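Local coordinates for SusD homolog (Bacteroides thetaiotaomicron VPI-5482, PDB 3FDH), which probably binds glycans at the outer membrane surface, as a lipoprotein of the SusD/RagB family, at residues Ala130-Ala135 with Lys150-Gln155; Leu338-Ala343 with Ile418-Ala423. All coordinates share one frame; numbering follows the deposited sequence.

In the fold
The two contacts follow one another along the chain: contact 1 closes at Gln155, well before contact 2 opens at Leu338. Their centres are 31 Å apart and their nearest atoms about 15 Å, so they do not touch. Contact 1 lies toward the periphery, its centre about 22 Å from the centre of the chain, where a short strand pair and a polar cluster join the two ends of a partly unmodelled loop at the start of helix 154-171. Contact 2 is buried, its centre about 13 Å from the centre of the chain, and pairs helix 335-348 with helix 412-423 round Phe340, within the packed helical body of this SusD-like protein.

Contact 1: Ala130-Ala135 with Lys150-Gln155; sequences APCSQA and KMDTQQ
The carboxylate oxygen OD1 of Asp152 is gripped by three donors: the hydroxyl of Ser133, the ammonium of Lys150 and an ordered water. Ser133 OG gives its proton to the syn lone pair of OD1 at 2.9 Å, whereas Lys150 NZ, 2.8 Å from OD1, approaches from above the carboxylate plane and forms a salt bridge. The other oxygen, OD2, takes the backbone N-H of Ser133 at 2.9 Å, again from out of the plane, and also accepts from Gln160 on helix 154-171, so both oxygens are held and the group cannot turn freely. Ser133 reaches it because OG sits between its own backbone N and carbonyl carbon (chi1 72°). The water bridges the two segments further, accepting from the N-H groups of Cys132 and Gln134 and donating to Lys150 O and Asp152 OD1. Next to the carboxylate, the chains form a short, weakly bonded pair of antiparallel strands, 130-131 with 151-152, in the SusD-like, largely helical fold. It rests on the hydrogen-bonded pair Ala130 and Asp152, Ala130 N reaching Asp152 O at 2.9 Å and Asp152 N reaching Ala130 O at 2.8 Å. Beside them the Pro131 ring lies alongside the selenomethionine Met151, with Pro131 CD 3.6 Å from Met151 CG, and helix 475-481 packs on both through Val477. At the more exposed end, the extended Gln134 side chain crosses that of Lys150 at about a right angle. Its OE1 accepts the backbone N-H of Lys150 at 3.1 Å, with the donor above the amide plane, while the amide carbon Gln134 CD rests 3.6 Å from Lys150 CG. Just beyond, Thr153 is the N-cap of helix 154-171, its OG1 accepting from the backbone N of Glu156.

Contact 2: Leu338-Ala343 with Ile418-Ala423; sequences LMFLKA and IQKYLA
Phe340 and Lys420 are brought together by their first torsions: Phe340 CG stands anti to its own carbonyl carbon (chi1 -79°), which carries the ring across to the facing helix, and Lys420 CG stands anti to its backbone N (chi1 -174°), which sends an extended chain back the other way. The two side chains therefore slide past each other in opposite directions. The phenyl face lies flat on the backbone of Lys420, whose CA sits 3.5 Å from the ring centroid and only 6° off the ring normal, a CH-pi contact. Lys420 CB and CG continue along the ring's root, CG coming within 3.6 Å of Phe340 CB. Toward the far end of the ring, Phe340 CE1 meets Gln419 CB at 3.6 Å and Phe340 CE2 meets the methyl Ala423 CB at 3.4 Å. Phe340 thus touches three residues of the facing helix and makes the largest single contribution to the buried surface. The aliphatic part of Lys420 serves as apolar packing, while its ammonium, carried back past Phe340 CB to the side of helix 335-348, finds polar partners there. Lys420 NZ forms a salt bridge with Asp437 on helix 431-443 and donates to a water at 3.0 Å, which in turn gives a weak hydrogen bond to Phe340 O; Leu341 CD2 lies beside the ammonium, 4.1 Å from Lys420 NZ. The Gln419 amide leads away, its NE2 bonded to Glu415 one turn earlier. The two helical segments run nearly antiparallel, with their axes 10.2 Å apart. Helix 354-379 adds Leu357 and Ala360 against Phe340, and helix 265-274 meets Gln419 through Tyr274, so that the 335-348 and 412-423 pair is embedded in the helical body of the protein.

Contact 1: Ala130-Ala135 with Lys150-Gln155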
# COMPACT_ATOMS: atom_id res chain seq x y z
N ALA A 130 7.21 4.89 18.17
CA ALA A 130 8.54 4.75 17.57
C ALA A 130 9.29 6.08 17.52
O ALA A 130 8.67 7.15 17.63
CB ALA A 130 8.35 4.19 16.09
N PRO A 131 10.63 6.03 17.42
CA PRO A 131 11.36 7.29 17.32
C PRO A 131 10.94 8.04 16.08
O PRO A 131 10.63 7.43 15.06
CB PRO A 131 12.83 6.86 17.23
CG PRO A 131 12.88 5.48 17.88
CD PRO A 131 11.52 4.86 17.63
N CYS A 132 10.89 9.36 16.20
CA CYS A 132 10.55 10.19 15.04
C CYS A 132 11.06 11.62 15.20
O CYS A 132 11.98 12.06 14.52
CB CYS A 132 9.04 10.18 14.85
SG CYS A 132 8.48 11.02 13.35
N SER A 133 10.46 12.32 16.14
CA SER A 133 10.82 13.71 16.42
C SER A 133 12.29 13.88 16.75
O SER A 133 12.88 14.93 16.50
CB SER A 133 9.97 14.26 17.58
OG SER A 133 10.34 13.71 18.84
N GLN A 134 12.89 12.83 17.29
CA GLN A 134 14.29 12.88 17.70
C GLN A 134 15.20 12.06 16.81
O GLN A 134 16.41 12.11 16.93
CB GLN A 134 14.45 12.47 19.17
CG GLN A 134 13.77 13.47 20.07
CD GLN A 134 14.03 13.24 21.54
OE1 GLN A 134 14.70 12.29 21.93
NE2 GLN A 134 13.50 14.14 22.38
N ALA A 135 14.61 11.31 15.90
CA ALA A 135 15.39 10.54 14.94
C ALA A 135 15.63 11.45 13.76
O ALA A 135 14.72 12.15 13.33
CB ALA A 135 14.63 9.29 14.51
N LYS A 150 14.10 9.28 21.67
CA LYS A 150 12.97 8.78 22.42
C LYS A 150 11.97 8.25 21.45
O LYS A 150 11.95 8.62 20.27
CB LYS A 150 12.28 9.87 23.27
CG LYS A 150 11.48 10.90 22.48
CD LYS A 150 10.83 11.92 23.41
CE LYS A 150 9.84 12.84 22.70
NZ LYS A 150 8.58 12.13 22.25
N MSE A 151 11.13 7.37 21.96
CA MSE A 151 10.02 6.91 21.19
C MSE A 151 8.88 7.93 21.33
O MSE A 151 8.60 8.45 22.40
CB MSE A 151 9.62 5.50 21.59
CG MSE A 151 10.60 4.39 21.06
SE MSE A 151 10.00 2.85 21.90
CE MSE A 151 8.58 2.43 20.63
N ASP A 152 8.32 8.29 20.19
CA ASP A 152 7.15 9.18 20.12
C ASP A 152 5.96 8.24 20.11
O ASP A 152 6.05 7.10 19.63
CB ASP A 152 7.07 9.95 18.79
CG ASP A 152 8.09 11.06 18.67
OD1 ASP A 152 8.90 11.28 19.60
OD2 ASP A 152 8.08 11.71 17.60
N THR A 153 4.83 8.72 20.62
CA THR A 153 3.61 7.94 20.55
C THR A 153 3.15 8.03 19.13
O THR A 153 3.51 8.96 18.41
CB THR A 153 2.48 8.48 21.43
OG1 THR A 153 2.08 9.78 20.96
CG2 THR A 153 2.89 8.50 22.90
N GLN A 154 2.35 7.05 18.72
CA GLN A 154 1.84 7.02 17.35
C GLN A 154 1.03 8.28 17.11
O GLN A 154 1.01 8.85 16.00
CB GLN A 154 0.98 5.78 17.11
CG GLN A 154 0.74 5.50 15.64
CD GLN A 154 -0.40 4.59 15.43
OE1 GLN A 154 -1.48 4.79 16.00
NE2 GLN A 154 -0.20 3.59 14.55
N GLN A 155 0.36 8.74 18.16
CA GLN A 155 -0.46 9.94 18.05
C GLN A 155 0.45 11.15 17.77
O GLN A 155 0.14 11.98 16.93
CB GLN A 155 -1.34 10.16 19.27
CG GLN A 155 -2.26 11.36 19.15
CD GLN A 155 -3.07 11.60 20.44
OE1 GLN A 155 -2.75 11.05 21.51
NE2 GLN A 155 -4.10 12.43 20.34
O HOH W 1 11.49 10.72 18.79

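Contact 2: Leu338-Ala343 with Ile418-Ala423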
# COMPACT_ATOMS: atom_id res chain seq x y z
N LEU A 338 -8.59 6.72 -3.53
CA LEU A 338 -9.22 7.99 -3.13
C LEU A 338 -10.74 7.91 -3.27
O LEU A 338 -11.52 8.45 -2.47
CB LEU A 338 -8.65 9.15 -3.96
CG LEU A 338 -9.06 10.54 -3.54
CD1 LEU A 338 -8.33 10.95 -2.29
CD2 LEU A 338 -8.81 11.52 -4.73
N MSE A 339 -11.17 7.20 -4.27
CA MSE A 339 -12.63 7.07 -4.52
C MSE A 339 -13.27 6.14 -3.52
O MSE A 339 -14.46 6.29 -3.20
CB MSE A 339 -12.94 6.63 -5.96
CG MSE A 339 -12.53 7.67 -7.03
SE MSE A 339 -13.39 9.41 -6.80
CE MSE A 339 -12.17 10.33 -5.79
N PHE A 340 -12.47 5.20 -3.02
CA PHE A 340 -12.92 4.26 -1.98
C PHE A 340 -13.00 4.99 -0.64
O PHE A 340 -13.82 4.66 0.23
CB PHE A 340 -12.04 3.02 -1.88
CG PHE A 340 -12.31 1.99 -2.94
CD1 PHE A 340 -13.53 1.30 -2.96
CD2 PHE A 340 -11.36 1.67 -3.89
CE1 PHE A 340 -13.82 0.36 -3.94
CE2 PHE A 340 -11.65 0.73 -4.88
CZ PHE A 340 -12.89 0.06 -4.87
N LEU A 341 -12.15 5.99 -0.49
CA LEU A 341 -12.19 6.81 0.72
C LEU A 341 -13.43 7.64 0.69
O LEU A 341 -14.14 7.82 1.68
CB LEU A 341 -10.94 7.67 0.87
CG LEU A 341 -9.70 6.98 1.43
CD1 LEU A 341 -8.40 7.76 1.15
CD2 LEU A 341 -9.94 6.74 2.90
N LYS A 342 -13.70 8.18 -0.48
CA LYS A 342 -14.89 9.03 -0.69
C LYS A 342 -16.17 8.23 -0.42
O LYS A 342 -17.07 8.65 0.29
CB LYS A 342 -14.93 9.50 -2.12
CG LYS A 342 -16.07 10.51 -2.43
CD LYS A 342 -15.98 11.07 -3.83
CE LYS A 342 -17.17 11.96 -4.11
NZ LYS A 342 -17.11 12.63 -5.46
N ALA A 343 -16.20 7.05 -1.00
CA ALA A 343 -17.32 6.10 -0.80
C ALA A 343 -17.47 5.69 0.67
O ALA A 343 -18.58 5.65 1.22
CB ALA A 343 -17.15 4.85 -1.72
N ILE A 418 -15.14 -4.31 0.89
CA ILE A 418 -14.80 -5.54 0.14
C ILE A 418 -14.23 -5.15 -1.23
O ILE A 418 -13.22 -5.68 -1.69
CB ILE A 418 -16.00 -6.51 -0.03
CG1 ILE A 418 -16.35 -7.13 1.34
CG2 ILE A 418 -15.63 -7.61 -1.00
CD1 ILE A 418 -17.67 -7.98 1.40
N GLN A 419 -14.89 -4.19 -1.86
CA GLN A 419 -14.46 -3.70 -3.16
C GLN A 419 -13.12 -2.99 -3.09
O GLN A 419 -12.29 -3.12 -4.00
CB GLN A 419 -15.56 -2.84 -3.86
CG GLN A 419 -16.80 -3.65 -4.30
CD GLN A 419 -16.45 -4.82 -5.26
OE1 GLN A 419 -15.62 -4.68 -6.16
NE2 GLN A 419 -17.10 -5.96 -5.06
N LYS A 420 -12.86 -2.28 -1.99
CA LYS A 420 -11.60 -1.57 -1.84
C LYS A 420 -10.53 -2.64 -1.79
O LYS A 420 -9.51 -2.56 -2.44
CB LYS A 420 -11.60 -0.71 -0.56
CG LYS A 420 -10.39 0.16 -0.40
CD LYS A 420 -10.44 1.05 0.83
CE LYS A 420 -9.41 2.17 0.79
NZ LYS A 420 -9.18 2.74 2.21
N TYR A 421 -10.79 -3.63 -0.96
CA TYR A 421 -9.91 -4.81 -0.80
C TYR A 421 -9.59 -5.50 -2.13
O TYR A 421 -8.41 -5.65 -2.46
CB TYR A 421 -10.46 -5.80 0.25
CG TYR A 421 -9.66 -7.08 0.33
CD1 TYR A 421 -10.01 -8.17 -0.47
CD2 TYR A 421 -8.61 -7.23 1.22
CE1 TYR A 421 -9.28 -9.34 -0.46
CE2 TYR A 421 -7.88 -8.41 1.26
CZ TYR A 421 -8.21 -9.47 0.44
OH TYR A 421 -7.47 -10.67 0.47
N LEU A 422 -10.60 -5.75 -2.98
CA LEU A 422 -10.38 -6.41 -4.26
C LEU A 422 -9.63 -5.54 -5.28
O LEU A 422 -8.82 -6.04 -6.07
CB LEU A 422 -11.72 -6.89 -4.87
CG LEU A 422 -12.37 -7.99 -4.01
CD1 LEU A 422 -13.74 -8.32 -4.65
CD2 LEU A 422 -11.50 -9.26 -3.95
N ALA A 423 -9.90 -4.23 -5.23
CA ALA A 423 -9.22 -3.27 -6.13
C ALA A 423 -7.73 -3.09 -5.88
O ALA A 423 -6.95 -2.80 -6.76
CB ALA A 423 -9.87 -1.90 -6.05
O HOH W 2 -12.00 3.67 2.10